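N5-carboxyaminoimidazole ribonucleotide synthetase (Bacillus anthracis, PDB 3QFF) catalyses the ATP-dependent carboxylation of aminoimidazole ribonucleotide to N5-carboxyaminoimidazole ribonucleotide, a reaction of bacterial purine biosynthesis. Local coordinates at residues K15-I20 / R300-L305; H97-Q102 / R203-E208; V358-D363 / L369-S374. All coordinates share one frame; numbering follows the deposited sequence.

Contact 1 (K15-I20 / R300-L305); sequences KTIGII and RAICNL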
ATOM      1  N   LYS A  15      15.554   3.204 -10.238  1.00 24.23           N
ATOM      2  CA  LYS A  15      15.347   3.787 -11.565  1.00 23.66           C
ATOM      3  C   LYS A  15      14.026   4.552 -11.604  1.00 22.58           C
ATOM      4  O   LYS A  15      13.213   4.444 -10.685  1.00 22.34           O
ATOM      5  CB  LYS A  15      15.346   2.700 -12.647  1.00 23.48           C
ATOM      6  CG  LYS A  15      16.637   1.889 -12.764  1.00 25.17           C
ATOM      7  CD  LYS A  15      17.795   2.707 -13.347  1.00 28.65           C
ATOM      8  CE  LYS A  15      18.906   1.783 -13.849  1.00 28.59           C
ATOM      9  NZ  LYS A  15      19.387   0.915 -12.730  1.00 32.34           N
ATOM     10  N   THR A  16      13.811   5.287 -12.693  1.00 22.36           N
ATOM     11  CA  THR A  16      12.620   6.106 -12.884  1.00 21.99           C
ATOM     12  C   THR A  16      11.612   5.408 -13.794  1.00 22.09           C
ATOM     13  O   THR A  16      11.935   5.000 -14.929  1.00 22.71           O
ATOM     14  CB  THR A  16      12.978   7.492 -13.499  1.00 22.34           C
ATOM     15  OG1 THR A  16      13.947   8.149 -12.673  1.00 22.91           O
ATOM     16  CG2 THR A  16      11.742   8.380 -13.657  1.00 21.74           C
ATOM     17  N   ILE A  17      10.392   5.295 -13.290  1.00 21.09           N
ATOM     18  CA  ILE A  17       9.273   4.880 -14.103  1.00 21.10           C
ATOM     19  C   ILE A  17       8.490   6.113 -14.553  1.00 20.89           C
ATOM     20  O   ILE A  17       8.036   6.927 -13.722  1.00 21.25           O
ATOM     21  CB  ILE A  17       8.349   3.899 -13.343  1.00 20.93           C
ATOM     22  CG1 ILE A  17       9.150   2.668 -12.894  1.00 21.13           C
ATOM     23  CG2 ILE A  17       7.155   3.526 -14.228  1.00 20.96           C
ATOM     24  CD1 ILE A  17       8.409   1.761 -11.910  1.00 21.86           C
ATOM     25  N   GLY A  18       8.338   6.235 -15.864  1.00 20.55           N
ATOM     26  CA  GLY A  18       7.588   7.317 -16.483  1.00 20.76           C
ATOM     27  C   GLY A  18       6.197   6.868 -16.881  1.00 20.99           C
ATOM     28  O   GLY A  18       6.024   5.832 -17.536  1.00 20.70           O
ATOM     29  N   ILE A  19       5.207   7.663 -16.498  1.00 20.50           N
ATOM     30  CA  ILE A  19       3.809   7.322 -16.724  1.00 21.14           C
ATOM     31  C   ILE A  19       3.139   8.371 -17.618  1.00 21.39           C
ATOM     32  O   ILE A  19       3.190   9.574 -17.334  1.00 21.59           O
ATOM     33  CB  ILE A  19       3.031   7.209 -15.382  1.00 20.90           C
ATOM     34  CG1 ILE A  19       3.723   6.201 -14.439  1.00 21.56           C
ATOM     35  CG2 ILE A  19       1.552   6.845 -15.652  1.00 21.28           C
ATOM     36  CD1 ILE A  19       3.118   6.103 -13.026  1.00 22.09           C
ATOM     37  N   ILE A  20       2.526   7.904 -18.704  1.00 21.18           N
ATOM     38  CA  ILE A  20       1.732   8.771 -19.566  1.00 21.00           C
ATOM     39  C   ILE A  20       0.277   8.777 -19.075  1.00 21.54           C
ATOM     40  O   ILE A  20      -0.455   7.794 -19.225  1.00 20.92           O
ATOM     41  CB  ILE A  20       1.819   8.362 -21.056  1.00 21.02           C
ATOM     42  CG1 ILE A  20       3.281   8.350 -21.527  1.00 21.46           C
ATOM     43  CG2 ILE A  20       0.952   9.297 -21.945  1.00 20.69           C
ATOM     44  CD1 ILE A  20       3.490   7.702 -22.862  1.00 24.08           C
ATOM     45  N   ARG A 300       5.808  -4.668 -11.212  1.00 20.38           N
ATOM     46  CA  ARG A 300       6.671  -5.861 -11.300  1.00 20.31           C
ATOM     47  C   ARG A 300       6.718  -6.410 -12.714  1.00 19.88           C
ATOM     48  O   ARG A 300       7.778  -6.799 -13.172  1.00 19.73           O
ATOM     49  CB  ARG A 300       6.208  -6.971 -10.355  1.00 20.95           C
ATOM     50  CG  ARG A 300       6.353  -6.637  -8.887  1.00 22.95           C
ATOM     51  CD  ARG A 300       5.516  -7.596  -8.007  1.00 24.52           C
ATOM     52  NE  ARG A 300       5.908  -7.508  -6.601  1.00 27.77           N
ATOM     53  CZ  ARG A 300       5.504  -6.567  -5.740  1.00 31.91           C
ATOM     54  NH1 ARG A 300       4.679  -5.603  -6.121  1.00 32.62           N
ATOM     55  NH2 ARG A 300       5.939  -6.583  -4.477  1.00 32.56           N
ATOM     56  N   ALA A 301       5.567  -6.447 -13.387  1.00 18.95           N
ATOM     57  CA  ALA A 301       5.456  -6.982 -14.741  1.00 18.84           C
ATOM     58  C   ALA A 301       6.304  -6.213 -15.761  1.00 19.46           C
ATOM     59  O   ALA A 301       7.023  -6.822 -16.567  1.00 18.42           O
ATOM     60  CB  ALA A 301       3.974  -7.023 -15.208  1.00 18.63           C
ATOM     61  N   ILE A 302       6.208  -4.887 -15.739  1.00 19.28           N
ATOM     62  CA  ILE A 302       6.935  -4.080 -16.717  1.00 20.58           C
ATOM     63  C   ILE A 302       8.435  -3.984 -16.391  1.00 20.63           C
ATOM     64  O   ILE A 302       9.256  -3.814 -17.294  1.00 20.69           O
ATOM     65  CB  ILE A 302       6.316  -2.675 -16.919  1.00 20.21           C
ATOM     66  CG1 ILE A 302       6.454  -1.832 -15.650  1.00 20.58           C
ATOM     67  CG2 ILE A 302       4.844  -2.798 -17.416  1.00 21.58           C
ATOM     68  CD1 ILE A 302       6.120  -0.355 -15.840  1.00 22.10           C
ATOM     69  N   CYS A 303       8.775  -4.069 -15.107  1.00 20.88           N
ATOM     70  CA  CYS A 303      10.166  -4.016 -14.672  1.00 21.89           C
ATOM     71  C   CYS A 303      10.815  -5.399 -14.715  1.00 22.79           C
ATOM     72  O   CYS A 303      12.022  -5.526 -14.487  1.00 22.60           O
ATOM     73  CB  CYS A 303      10.285  -3.436 -13.253  1.00 21.88           C
ATOM     74  SG  CYS A 303       9.840  -1.688 -13.097  1.00 22.99           S
ATOM     75  N   ASN A 304      10.009  -6.425 -15.008  1.00 23.14           N
ATOM     76  CA  ASN A 304      10.462  -7.819 -15.072  1.00 24.12           C
ATOM     77  C   ASN A 304      11.003  -8.327 -13.730  1.00 24.12           C
ATOM     78  O   ASN A 304      12.035  -8.992 -13.658  1.00 24.62           O
ATOM     79  CB  ASN A 304      11.471  -8.019 -16.223  1.00 23.72           C
ATOM     80  CG  ASN A 304      11.591  -9.475 -16.665  1.00 25.65           C
ATOM     81  OD1 ASN A 304      10.679 -10.281 -16.458  1.00 26.38           O
ATOM     82  ND2 ASN A 304      12.726  -9.817 -17.288  1.00 25.71           N
ATOM     83  N   LEU A 305      10.307  -7.985 -12.653  1.00 24.43           N
ATOM     84  CA  LEU A 305      10.562  -8.597 -11.350  1.00 24.37           C
ATOM     85  C   LEU A 305       9.656  -9.817 -11.207  1.00 24.26           C
ATOM     86  O   LEU A 305       8.667  -9.954 -11.946  1.00 24.13           O
ATOM     87  CB  LEU A 305      10.279  -7.597 -10.227  1.00 24.84           C
ATOM     88  CG  LEU A 305      10.878  -6.194 -10.371  1.00 25.43           C
ATOM     89  CD1 LEU A 305      10.376  -5.318  -9.246  1.00 25.52           C
ATOM     90  CD2 LEU A 305      12.423  -6.240 -10.385  1.00 24.92           C
TER
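Ile17, on strand 16-20, and Cys303, of helix 294-303, have the nearest pair of CA atoms of the two segments, 9.0 Å apart, a gap bridged by side chains alone. Ile17 does the work on the strand side and splits its two branches between neighbouring residues of the helix. Its longer arm sits beside the backbone N, anti to the carbonyl carbon (chi1 -58°), and continues extended, which carries CD1 to 3.9 Å from Cys303 SG. The methyl CG2, on the other branch, faces the next helical residue back: Ile302 CD1 lies 4.3 Å from Ile17 CG2, a looser touch than that at the sulfur. Both helix residues direct their CB toward the strand; all three touching side chains are buried, and they meet through methyls and the sulfur alone. Strand 16-20 is an inner strand of the four-stranded parallel sheet of the preATP-grasp domain, flanked by 39-44 and 78-81, and leads into a glycine-rich turn and helix consistent with a Rossmann-like fold. Helix 294-303, which comes some 280 residues later, thus packs against this sheet. The helix ends in a Schellman motif: Asn304, with a positive phi of 62°, is the C-prime residue, Leu305 N bonds to Arg300 O at 2.8 Å, and Asn304 N makes a weak bond to Ala301 O at 3.4 Å. Around the apolar patch, Ile17 also packs on Val78, Ile40 and Tyr38, and Ile302 on Thr80. Asn304 ND2 is hydrogen-bonded to Met7 O, while Arg300 packs on Tyr340 of the second subunit.

Contact 2 (H97-Q102 / R203-E208); sequences HAYLPQ and RSVSGE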
ATOM      1  N   HIS A  97      12.437   3.879 -29.485  1.00 31.47           N
ATOM      2  CA  HIS A  97      13.503   4.750 -28.965  1.00 31.65           C
ATOM      3  C   HIS A  97      13.517   4.929 -27.445  1.00 31.02           C
ATOM      4  O   HIS A  97      14.444   5.526 -26.892  1.00 31.32           O
ATOM      5  CB  HIS A  97      13.480   6.110 -29.672  1.00 32.56           C
ATOM      6  CG  HIS A  97      13.572   6.010 -31.160  1.00 35.31           C
ATOM      7  ND1 HIS A  97      14.693   5.530 -31.805  1.00 39.52           N
ATOM      8  CD2 HIS A  97      12.683   6.319 -32.133  1.00 38.48           C
ATOM      9  CE1 HIS A  97      14.491   5.555 -33.112  1.00 41.17           C
ATOM     10  NE2 HIS A  97      13.277   6.029 -33.337  1.00 41.35           N
ATOM     11  N   ALA A  98      12.480   4.435 -26.773  1.00 29.78           N
ATOM     12  CA  ALA A  98      12.473   4.358 -25.318  1.00 28.55           C
ATOM     13  C   ALA A  98      12.293   2.897 -24.942  1.00 27.60           C
ATOM     14  O   ALA A  98      12.379   2.008 -25.800  1.00 26.68           O
ATOM     15  CB  ALA A  98      11.341   5.198 -24.735  1.00 29.25           C
ATOM     16  N   TYR A  99      12.069   2.649 -23.660  1.00 25.83           N
ATOM     17  CA  TYR A  99      11.762   1.302 -23.218  1.00 24.98           C
ATOM     18  C   TYR A  99      10.285   1.198 -22.820  1.00 24.36           C
ATOM     19  O   TYR A  99       9.897   1.611 -21.725  1.00 23.55           O
ATOM     20  CB  TYR A  99      12.709   0.847 -22.092  1.00 24.23           C
ATOM     21  CG  TYR A  99      12.466  -0.587 -21.696  1.00 23.54           C
ATOM     22  CD1 TYR A  99      12.463  -1.607 -22.656  1.00 23.65           C
ATOM     23  CD2 TYR A  99      12.228  -0.930 -20.369  1.00 22.77           C
ATOM     24  CE1 TYR A  99      12.210  -2.930 -22.295  1.00 24.29           C
ATOM     25  CE2 TYR A  99      11.987  -2.244 -19.998  1.00 23.63           C
ATOM     26  CZ  TYR A  99      11.981  -3.240 -20.961  1.00 23.80           C
ATOM     27  OH  TYR A  99      11.725  -4.537 -20.586  1.00 23.57           O
ATOM     28  N   LEU A 100       9.479   0.670 -23.747  1.00 24.08           N
ATOM     29  CA  LEU A 100       8.035   0.474 -23.580  1.00 23.44           C
ATOM     30  C   LEU A 100       7.721  -1.027 -23.741  1.00 23.76           C
ATOM     31  O   LEU A 100       7.267  -1.453 -24.813  1.00 23.69           O
ATOM     32  CB  LEU A 100       7.258   1.286 -24.634  1.00 23.66           C
ATOM     33  CG  LEU A 100       5.731   1.355 -24.488  1.00 24.18           C
ATOM     34  CD1 LEU A 100       5.345   2.534 -23.611  1.00 23.27           C
ATOM     35  CD2 LEU A 100       5.045   1.448 -25.872  1.00 24.61           C
ATOM     36  N   PRO A 101       7.963  -1.829 -22.682  1.00 23.31           N
ATOM     37  CA  PRO A 101       7.804  -3.288 -22.723  1.00 24.18           C
ATOM     38  C   PRO A 101       6.384  -3.755 -23.062  1.00 24.58           C
ATOM     39  O   PRO A 101       6.227  -4.862 -23.565  1.00 24.20           O
ATOM     40  CB  PRO A 101       8.173  -3.733 -21.292  1.00 23.95           C
ATOM     41  CG  PRO A 101       8.051  -2.518 -20.447  1.00 23.20           C
ATOM     42  CD  PRO A 101       8.442  -1.378 -21.364  1.00 23.04           C
ATOM     43  N   GLN A 102       5.372  -2.924 -22.791  1.00 24.80           N
ATOM     44  CA  GLN A 102       3.986  -3.252 -23.148  1.00 25.47           C
ATOM     45  C   GLN A 102       3.764  -3.333 -24.656  1.00 26.45           C
ATOM     46  O   GLN A 102       2.888  -4.077 -25.122  1.00 26.08           O
ATOM     47  CB  GLN A 102       3.003  -2.248 -22.550  1.00 25.04           C
ATOM     48  CG  GLN A 102       2.732  -2.473 -21.069  1.00 25.74           C
ATOM     49  CD  GLN A 102       2.151  -1.256 -20.422  1.00 26.07           C
ATOM     50  OE1 GLN A 102       2.848  -0.247 -20.226  1.00 27.50           O
ATOM     51  NE2 GLN A 102       0.860  -1.313 -20.108  1.00 22.42           N
ATOM     52  N   ARG A 203       0.958 -10.391 -16.984  1.00 20.92           N
ATOM     53  CA  ARG A 203       2.016 -11.159 -17.650  1.00 21.51           C
ATOM     54  C   ARG A 203       3.276 -10.318 -17.710  1.00 21.65           C
ATOM     55  O   ARG A 203       3.256  -9.199 -18.227  1.00 22.04           O
ATOM     56  CB  ARG A 203       1.593 -11.601 -19.060  1.00 20.97           C
ATOM     57  CG  ARG A 203       2.575 -12.569 -19.707  1.00 22.16           C
ATOM     58  CD  ARG A 203       1.976 -13.311 -20.911  1.00 24.58           C
ATOM     59  NE  ARG A 203       2.997 -14.097 -21.617  1.00 26.62           N
ATOM     60  CZ  ARG A 203       3.850 -13.611 -22.520  1.00 28.11           C
ATOM     61  NH1 ARG A 203       3.833 -12.333 -22.850  1.00 27.04           N
ATOM     62  NH2 ARG A 203       4.735 -14.418 -23.100  1.00 30.77           N
ATOM     63  N   SER A 204       4.362 -10.843 -17.162  1.00 22.50           N
ATOM     64  CA  SER A 204       5.614 -10.085 -17.109  1.00 23.18           C
ATOM     65  C   SER A 204       6.368 -10.111 -18.442  1.00 23.44           C
ATOM     66  O   SER A 204       6.056 -10.904 -19.331  1.00 23.49           O
ATOM     67  CB  SER A 204       6.517 -10.587 -15.972  1.00 23.46           C
ATOM     68  OG  SER A 204       7.248 -11.746 -16.355  1.00 23.03           O
ATOM     69  N   VAL A 205       7.374  -9.240 -18.550  1.00 23.75           N
ATOM     70  CA  VAL A 205       8.256  -9.169 -19.708  1.00 24.85           C
ATOM     71  C   VAL A 205       8.800 -10.566 -20.057  1.00 25.65           C
ATOM     72  O   VAL A 205       8.834 -10.947 -21.236  1.00 26.14           O
ATOM     73  CB  VAL A 205       9.435  -8.170 -19.441  1.00 24.93           C
ATOM     74  CG1 VAL A 205      10.510  -8.268 -20.522  1.00 25.92           C
ATOM     75  CG2 VAL A 205       8.925  -6.759 -19.371  1.00 24.27           C
ATOM     76  N   SER A 206       9.176 -11.341 -19.039  1.00 25.56           N
ATOM     77  CA  SER A 206       9.727 -12.680 -19.261  1.00 26.10           C
ATOM     78  C   SER A 206       8.672 -13.783 -19.465  1.00 26.01           C
ATOM     79  O   SER A 206       9.028 -14.943 -19.661  1.00 26.26           O
ATOM     80  CB  SER A 206      10.683 -13.069 -18.128  1.00 26.72           C
ATOM     81  OG  SER A 206       9.995 -13.196 -16.892  1.00 26.88           O
ATOM     82  N   GLY A 207       7.389 -13.422 -19.411  1.00 25.08           N
ATOM     83  CA  GLY A 207       6.305 -14.380 -19.630  1.00 25.02           C
ATOM     84  C   GLY A 207       5.705 -15.073 -18.407  1.00 25.03           C
ATOM     85  O   GLY A 207       4.854 -15.937 -18.566  1.00 24.23           O
ATOM     86  N   GLU A 208       6.126 -14.706 -17.193  1.00 24.87           N
ATOM     87  CA  GLU A 208       5.423 -15.181 -15.987  1.00 25.27           C
ATOM     88  C   GLU A 208       3.999 -14.612 -15.966  1.00 25.37           C
ATOM     89  O   GLU A 208       3.807 -13.441 -16.272  1.00 25.27           O
ATOM     90  CB  GLU A 208       6.160 -14.781 -14.710  1.00 24.83           C
ATOM     91  CG  GLU A 208       5.614 -15.465 -13.473  1.00 25.65           C
ATOM     92  CD  GLU A 208       6.234 -14.957 -12.194  1.00 27.60           C
ATOM     93  OE1 GLU A 208       5.920 -15.533 -11.137  1.00 29.97           O
ATOM     94  OE2 GLU A 208       7.023 -13.982 -12.237  1.00 26.91           O
TER
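Val205 meets Pro101 and Tyr99 through its two methyls. The pair with Pro101 is apolar, CG2 of Val205 lying 3.7 Å from Pro101 CB. The pair with the tyrosine is a van der Waals touch of methyls on a hydroxyl oxygen: Val205 CG2 is 3.8 Å from Tyr99 OH, so that it faces the pyrrolidine ring and the phenol end together, and CG1 of the same valine approaches Tyr99 OH as well. The tyrosine and the valine point at each other, the ring held with CG anti to the backbone N (chi1 -176°) so that its hydroxyl end reaches the valine. Within 97-102, Pro101 CD lies on one face of the Tyr99 ring, 3.8 Å above its plane. Arg9, from outside the segment, makes a cation-pi contact with the same ring. The valine is carried by the hairpin joining strands 195-203 and 209-220 of the ATP-grasp domain, a type I turn with a G1 bulge. Its backbone bonds are Gly207 N to Ser204 O at 2.9 Å and Ser204 N to Glu208 O at 2.8 Å, with Gly207 in the positive-phi position (93°). Here the guanidinium of Arg203 lies with the outer part of one face against Gly207 CA, while Arg203 NH1 bonds to Leu254 O. Polar links outside the pair hold both loops to the surrounding fold: Gln102 OE1 with Thr80 OG1, Glu208 OE2 with Leu307 N, and a backbone bond joining Tyr99 to Val79 of the parallel sheet.

Contact 3 (V358-D363 / L369-S374); sequences VNILND and LEKAKS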
ATOM      1  N   VAL A 358     -13.975   2.866  -1.943  1.00 21.75           N
ATOM      2  CA  VAL A 358     -13.824   2.256  -0.638  1.00 22.72           C
ATOM      3  C   VAL A 358     -13.919   0.740  -0.789  1.00 22.49           C
ATOM      4  O   VAL A 358     -14.824   0.230  -1.462  1.00 22.68           O
ATOM      5  CB  VAL A 358     -14.838   2.836   0.408  1.00 23.12           C
ATOM      6  CG1 VAL A 358     -16.278   2.642  -0.049  1.00 23.64           C
ATOM      7  CG2 VAL A 358     -14.622   2.227   1.796  1.00 24.20           C
ATOM      8  N   ASN A 359     -12.956   0.034  -0.189  1.00 21.71           N
ATOM      9  CA  ASN A 359     -12.967  -1.414  -0.125  1.00 21.54           C
ATOM     10  C   ASN A 359     -13.508  -1.885   1.215  1.00 22.87           C
ATOM     11  O   ASN A 359     -12.885  -1.656   2.269  1.00 22.39           O
ATOM     12  CB  ASN A 359     -11.552  -1.959  -0.353  1.00 21.38           C
ATOM     13  CG  ASN A 359     -11.126  -1.860  -1.805  1.00 20.61           C
ATOM     14  OD1 ASN A 359     -11.968  -1.921  -2.712  1.00 22.40           O
ATOM     15  ND2 ASN A 359      -9.836  -1.695  -2.038  1.00 20.65           N
ATOM     16  N   ILE A 360     -14.666  -2.532   1.168  1.00 23.28           N
ATOM     17  CA  ILE A 360     -15.316  -3.020   2.366  1.00 24.36           C
ATOM     18  C   ILE A 360     -14.994  -4.496   2.523  1.00 25.41           C
ATOM     19  O   ILE A 360     -15.499  -5.335   1.764  1.00 25.39           O
ATOM     20  CB  ILE A 360     -16.856  -2.833   2.300  1.00 23.99           C
ATOM     21  CG1 ILE A 360     -17.221  -1.388   1.961  1.00 23.65           C
ATOM     22  CG2 ILE A 360     -17.515  -3.270   3.626  1.00 25.08           C
ATOM     23  CD1 ILE A 360     -18.710  -1.203   1.599  1.00 24.45           C
ATOM     24  N   LEU A 361     -14.163  -4.801   3.516  1.00 26.52           N
ATOM     25  CA  LEU A 361     -13.704  -6.156   3.781  1.00 28.28           C
ATOM     26  C   LEU A 361     -14.573  -6.824   4.839  1.00 28.96           C
ATOM     27  O   LEU A 361     -14.900  -6.214   5.860  1.00 29.66           O
ATOM     28  CB  LEU A 361     -12.241  -6.128   4.244  1.00 28.22           C
ATOM     29  CG  LEU A 361     -11.102  -6.467   3.268  1.00 30.57           C
ATOM     30  CD1 LEU A 361     -11.131  -5.645   1.993  1.00 30.51           C
ATOM     31  CD2 LEU A 361      -9.775  -6.281   3.980  1.00 29.59           C
ATOM     32  N   ASN A 362     -14.963  -8.072   4.587  1.00 29.88           N
ATOM     33  CA  ASN A 362     -15.784  -8.842   5.524  1.00 30.40           C
ATOM     34  C   ASN A 362     -15.701 -10.319   5.195  1.00 31.24           C
ATOM     35  O   ASN A 362     -15.576 -10.689   4.019  1.00 30.86           O
ATOM     36  CB  ASN A 362     -17.252  -8.370   5.499  1.00 30.19           C
ATOM     37  CG  ASN A 362     -18.010  -8.745   6.771  1.00 30.09           C
ATOM     38  OD1 ASN A 362     -18.465  -9.874   6.933  1.00 29.38           O
ATOM     39  ND2 ASN A 362     -18.125  -7.796   7.685  1.00 29.44           N
ATOM     40  N   ASP A 363     -15.768 -11.167   6.224  1.00 32.25           N
ATOM     41  CA  ASP A 363     -15.811 -12.619   6.019  1.00 33.74           C
ATOM     42  C   ASP A 363     -17.040 -13.032   5.218  1.00 33.70           C
ATOM     43  O   ASP A 363     -17.010 -14.025   4.500  1.00 33.67           O
ATOM     44  CB  ASP A 363     -15.808 -13.375   7.352  1.00 34.13           C
ATOM     45  CG  ASP A 363     -14.460 -13.340   8.055  1.00 37.58           C
ATOM     46  OD1 ASP A 363     -14.462 -13.307   9.303  1.00 40.37           O
ATOM     47  OD2 ASP A 363     -13.402 -13.350   7.378  1.00 42.25           O
ATOM     48  N   LEU A 369     -22.057  -5.968   1.553  1.00 31.99           N
ATOM     49  CA  LEU A 369     -23.080  -5.321   0.724  1.00 32.29           C
ATOM     50  C   LEU A 369     -24.040  -4.492   1.568  1.00 33.02           C
ATOM     51  O   LEU A 369     -24.368  -3.357   1.214  1.00 33.20           O
ATOM     52  CB  LEU A 369     -23.841  -6.342  -0.128  1.00 32.30           C
ATOM     53  CG  LEU A 369     -23.072  -6.888  -1.340  1.00 32.06           C
ATOM     54  CD1 LEU A 369     -23.860  -8.005  -2.013  1.00 30.83           C
ATOM     55  CD2 LEU A 369     -22.750  -5.781  -2.326  1.00 29.45           C
ATOM     56  N   GLU A 370     -24.454  -5.055   2.698  1.00 33.78           N
ATOM     57  CA  GLU A 370     -25.367  -4.375   3.611  1.00 34.57           C
ATOM     58  C   GLU A 370     -24.715  -3.135   4.212  1.00 33.77           C
ATOM     59  O   GLU A 370     -25.359  -2.083   4.343  1.00 33.39           O
ATOM     60  CB  GLU A 370     -25.814  -5.334   4.712  1.00 35.45           C
ATOM     61  CG  GLU A 370     -27.285  -5.222   5.062  1.00 39.89           C
ATOM     62  CD  GLU A 370     -27.584  -5.698   6.473  1.00 45.67           C
ATOM     63  OE1 GLU A 370     -26.878  -5.252   7.414  1.00 49.53           O
ATOM     64  OE2 GLU A 370     -28.524  -6.512   6.652  1.00 48.21           O
ATOM     65  N   LYS A 371     -23.427  -3.245   4.542  1.00 33.06           N
ATOM     66  CA  LYS A 371     -22.689  -2.105   5.075  1.00 32.57           C
ATOM     67  C   LYS A 371     -22.749  -0.885   4.143  1.00 32.54           C
ATOM     68  O   LYS A 371     -23.034   0.221   4.596  1.00 32.26           O
ATOM     69  CB  LYS A 371     -21.232  -2.472   5.395  1.00 32.60           C
ATOM     70  CG  LYS A 371     -20.417  -1.300   5.956  1.00 32.65           C
ATOM     71  CD  LYS A 371     -20.832  -0.923   7.390  1.00 32.31           C
ATOM     72  CE  LYS A 371     -20.146   0.383   7.792  1.00 32.74           C
ATOM     73  NZ  LYS A 371     -20.592   0.899   9.118  1.00 33.76           N
ATOM     74  N   ALA A 372     -22.486  -1.092   2.856  1.00 32.37           N
ATOM     75  CA  ALA A 372     -22.595  -0.019   1.863  1.00 32.82           C
ATOM     76  C   ALA A 372     -23.994   0.615   1.826  1.00 32.87           C
ATOM     77  O   ALA A 372     -24.123   1.836   1.831  1.00 33.12           O
ATOM     78  CB  ALA A 372     -22.191  -0.519   0.468  1.00 32.44           C
ATOM     79  N   LYS A 373     -25.029  -0.219   1.796  1.00 33.39           N
ATOM     80  CA  LYS A 373     -26.417   0.268   1.820  1.00 33.76           C
ATOM     81  C   LYS A 373     -26.688   1.116   3.061  1.00 33.58           C
ATOM     82  O   LYS A 373     -27.204   2.239   2.956  1.00 33.13           O
ATOM     83  CB  LYS A 373     -27.402  -0.906   1.794  1.00 34.01           C
ATOM     84  CG  LYS A 373     -27.817  -1.364   0.420  1.00 36.17           C
ATOM     85  CD  LYS A 373     -28.898  -2.448   0.514  1.00 40.09           C
ATOM     86  CE  LYS A 373     -28.320  -3.843   0.370  1.00 41.30           C
ATOM     87  NZ  LYS A 373     -28.004  -4.124  -1.073  1.00 44.23           N
ATOM     88  N   SER A 374     -26.305   0.584   4.227  1.00 33.59           N
ATOM     89  CA  SER A 374     -26.634   1.203   5.514  1.00 34.27           C
ATOM     90  C   SER A 374     -26.000   2.576   5.681  1.00 34.11           C
ATOM     91  O   SER A 374     -26.484   3.399   6.457  1.00 34.41           O
ATOM     92  CB  SER A 374     -26.289   0.275   6.698  1.00 34.28           C
ATOM     93  OG  SER A 374     -24.897   0.249   6.975  1.00 35.19           O
TER
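Ile360 reaches from strand 354-361 to helix 365-374, touching Ala372 and Lys371 with separate branches. CD1 of Ile360 lies 3.7 Å from Ala372 CB and 4.0 Å from Ala372 N, so the end of the long arm rests against the backbone of the helix as well as on its methyl. CG2 of Ile360 meets Lys371 CB at 4.2 Å, a contact of the aliphatic root of the lysine alone. Ile360 and Lys371 run nearly perpendicular to each other. The isoleucine arm leaves beside the backbone N (chi1 -52°) and then runs extended, the posture that lets CD1 reach the small alanine, where CA of Ile360 and CA of Ala372 come within 7.9 Å of each other. Lys371 begins toward the strand but bends at chi2 (71°), which turns its amino end away to a hydrogen bond between NZ and Arg335 O. Further out, the helix repeat is kept by backbone bonds such as Ser374 N to Glu370 O at 2.8 Å and Lys373 N to Leu369 O at 3.3 Å. The short link from strand to helix is shaped by an Asx turn, in which Asn362 OD1 accepts from Asn364 N. Ile360 also packs on Ala368 of helix 365-374, one turn before Ala372, and on Val319 and Cys339 of the flanking strands, while Leu361 touches Glu291 of the second subunit. Strand 354-361 runs antiparallel between strands 316-322 and 339-343 of the C-terminal part, with helix 365-374 packed on the Ile360 side.

Overall arrangement
Contacts 1 and 3 are buried and join a strand to a helix; contact 2 lies at the surface and joins two loops. Contacts 1 and 2 have centres 9 Å apart, and helix 294-303, which carries one side of contact 1, also touches contact 2: Val205 N probably bonds to Ala301 O, and Ile302 O packs on Pro101 CG. Contact 2 is nested along the chain inside the loop closed by contact 1. Contact 3, with its centre 33 Å from that of contact 1, touches neither. Isoleucine carries both buried contacts, but sulfur and a second isoleucine answer it in one, alanine and a lysine root in the other; proline and tyrosine serve the surface contact.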